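Long-range contact in hypothetical protein PA1234 (Pseudomonas aeruginosa, PDB 1Z6N), which is of unknown function but belongs to the thioredoxin family, binds magnesium and may have a redox role: residues A[55-60]-A[117-122]. Numbering follows the deposited sequence.
Sequences RYRLLV and LDEEFN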
loop_
_atom_site.group_PDB
_atom_site.type_symbol
_atom_site.label_atom_id
_atom_site.label_comp_id
_atom_site.label_asym_id
_atom_site.label_seq_id
_atom_site.Cartn_x
_atom_site.Cartn_y
_atom_site.Cartn_z
ATOM N N ARG A 55 5.486 13.463 8.550
ATOM C CA ARG A 55 5.143 13.048 7.186
ATOM C C ARG A 55 5.848 11.754 6.786
ATOM O O ARG A 55 7.038 11.555 7.075
ATOM C CB ARG A 55 5.444 14.160 6.179
ATOM C CG ARG A 55 4.763 15.494 6.514
ATOM C CD ARG A 55 4.883 16.490 5.379
ATOM N NE ARG A 55 3.657 16.534 4.586
ATOM C CZ ARG A 55 2.699 17.452 4.721
ATOM N NH1 ARG A 55 2.817 18.432 5.613
ATOM N NH2 ARG A 55 1.618 17.392 3.949
ATOM N N TYR A 56 5.093 10.871 6.141
ATOM C CA TYR A 56 5.623 9.598 5.660
ATOM C C TYR A 56 5.211 9.424 4.227
ATOM O O TYR A 56 4.130 9.849 3.823
ATOM C CB TYR A 56 5.113 8.431 6.509
ATOM C CG TYR A 56 5.636 8.532 7.912
ATOM C CD1 TYR A 56 6.839 7.932 8.275
ATOM C CD2 TYR A 56 4.950 9.285 8.869
ATOM C CE1 TYR A 56 7.337 8.062 9.567
ATOM C CE2 TYR A 56 5.437 9.422 10.164
ATOM C CZ TYR A 56 6.628 8.805 10.507
ATOM O OH TYR A 56 7.132 8.941 11.791
ATOM N N ARG A 57 6.090 8.799 3.459
ATOM C CA ARG A 57 5.853 8.588 2.039
ATOM C C ARG A 57 5.836 7.097 1.751
ATOM O O ARG A 57 6.736 6.370 2.179
ATOM C CB ARG A 57 6.946 9.276 1.230
ATOM C CG ARG A 57 6.873 10.789 1.339
ATOM C CD ARG A 57 7.883 11.430 0.427
ATOM N NE ARG A 57 7.965 12.875 0.612
ATOM C CZ ARG A 57 8.794 13.473 1.463
ATOM N NH1 ARG A 57 9.613 12.752 2.217
ATOM N NH2 ARG A 57 8.808 14.793 1.556
ATOM N N LEU A 58 4.809 6.640 1.032
ATOM C CA LEU A 58 4.716 5.250 0.626
ATOM C C LEU A 58 5.050 5.213 -0.865
ATOM O O LEU A 58 4.251 5.663 -1.690
ATOM C CB LEU A 58 3.304 4.700 0.892
ATOM C CG LEU A 58 2.765 4.793 2.327
ATOM C CD1 LEU A 58 1.413 4.089 2.492
ATOM C CD2 LEU A 58 3.769 4.254 3.333
ATOM N N LEU A 59 6.260 4.747 -1.178
ATOM C CA LEU A 59 6.664 4.506 -2.565
ATOM C C LEU A 59 6.200 3.109 -2.936
ATOM O O LEU A 59 6.661 2.106 -2.379
ATOM C CB LEU A 59 8.180 4.629 -2.740
ATOM C CG LEU A 59 8.713 4.298 -4.139
ATOM C CD1 LEU A 59 8.085 5.206 -5.224
ATOM C CD2 LEU A 59 10.225 4.433 -4.145
ATOM N N VAL A 60 5.270 3.052 -3.883
ATOM C CA VAL A 60 4.607 1.798 -4.196
ATOM C C VAL A 60 4.892 1.347 -5.613
ATOM O O VAL A 60 4.837 2.153 -6.523
ATOM C CB VAL A 60 3.070 1.969 -4.085
ATOM C CG1 VAL A 60 2.343 0.672 -4.436
ATOM C CG2 VAL A 60 2.670 2.429 -2.682
ATOM N N LEU A 117 8.702 5.217 3.781
ATOM C CA LEU A 117 9.814 6.163 3.883
ATOM C C LEU A 117 9.439 7.296 4.833
ATOM O O LEU A 117 8.268 7.682 4.914
ATOM C CB LEU A 117 10.158 6.742 2.511
ATOM C CG LEU A 117 10.514 5.787 1.372
ATOM C CD1 LEU A 117 10.320 6.476 0.036
ATOM C CD2 LEU A 117 11.954 5.364 1.477
ATOM N N ASP A 118 10.424 7.825 5.552
ATOM C CA ASP A 118 10.176 8.993 6.388
ATOM C C ASP A 118 10.336 10.290 5.582
ATOM O O ASP A 118 10.509 10.244 4.358
ATOM C CB ASP A 118 11.042 8.959 7.658
ATOM C CG ASP A 118 12.521 9.226 7.395
ATOM O OD1 ASP A 118 12.896 9.588 6.263
ATOM O OD2 ASP A 118 13.307 9.080 8.362
ATOM N N GLU A 119 10.263 11.443 6.245
ATOM C CA GLU A 119 10.341 12.705 5.516
ATOM C C GLU A 119 11.713 12.952 4.862
ATOM O O GLU A 119 11.797 13.696 3.888
ATOM C CB GLU A 119 9.897 13.894 6.376
ATOM C CG GLU A 119 9.256 15.005 5.529
ATOM C CD GLU A 119 8.782 16.203 6.342
ATOM O OE1 GLU A 119 8.939 16.203 7.583
ATOM O OE2 GLU A 119 8.247 17.152 5.725
ATOM N N GLU A 120 12.762 12.303 5.368
ATOM C CA GLU A 120 14.105 12.387 4.766
ATOM C C GLU A 120 14.354 11.287 3.722
ATOM O O GLU A 120 15.496 11.095 3.273
ATOM C CB GLU A 120 15.196 12.325 5.844
ATOM C CG GLU A 120 14.886 13.084 7.126
ATOM C CD GLU A 120 14.874 14.589 6.946
ATOM O OE1 GLU A 120 15.356 15.286 7.865
ATOM O OE2 GLU A 120 14.381 15.077 5.899
ATOM N N PHE A 121 13.298 10.560 3.357
ATOM C CA PHE A 121 13.397 9.415 2.440
ATOM C C PHE A 121 14.280 8.279 2.961
ATOM O O PHE A 121 14.857 7.538 2.171
ATOM C CB PHE A 121 13.842 9.844 1.035
ATOM C CG PHE A 121 12.837 10.678 0.327
ATOM C CD1 PHE A 121 11.778 10.082 -0.346
ATOM C CD2 PHE A 121 12.930 12.068 0.353
ATOM C CE1 PHE A 121 10.835 10.852 -0.998
ATOM C CE2 PHE A 121 11.990 12.851 -0.300
ATOM C CZ PHE A 121 10.943 12.244 -0.977
ATOM N N ASN A 122 14.390 8.151 4.285
ATOM C CA ASN A 122 14.983 6.957 4.880
ATOM C C ASN A 122 13.970 5.835 4.777
ATOM O O ASN A 122 12.785 6.046 5.038
ATOM C CB ASN A 122 15.335 7.149 6.363
ATOM C CG ASN A 122 16.302 8.282 6.601
ATOM O OD1 ASN A 122 16.032 9.160 7.418
ATOM N ND2 ASN A 122 17.438 8.260 5.922
HETATM O O HOH W 1 9.157 11.586 8.930
#
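Arg-57 pairs with Leu-117 where two antiparallel strands of the thioredoxin-fold sheet part and the type I turn Asp-118 to Phe-121 begins the hairpin connection to strand 123-128. Two backbone bonds join the pair: Arg-57 N to Leu-117 O (2.8 Å) and Leu-117 N to Arg-57 O. Two residues further out, at Arg-55 and Glu-119, a water takes the place of a direct bond: it donates to Arg-55 O and accepts from Glu-119 N. Asp-118 OD1 braces the loop, taking a bond from Asn-122 N and a weak one from Glu-120 N.

Apolar contact is modest. Leu-117 CD1 meets Leu-59 CB at 4.0 Å, on the sheet face that helix 4-10 packs against. At the outer end, the methylenes of Arg-55 pass Glu-119, with Arg-55 CD 3.4 Å from Glu-119 OE2.

The main side-chain contact is a cation-pi stack. The Arg-57 chain is extended from CG to NE (chi3 -173°), and its guanidinium lies flat on the Phe-121 ring, planes 12° apart and centres 4.1 Å apart. Arg-57 CD sits 3.3 Å from Phe-121 CE1. Arg-57 NH1 also donates to Glu-119 O at 2.9 Å; the oxygen lies near the guanidinium plane, while NH1 stands above the carbonyl plane.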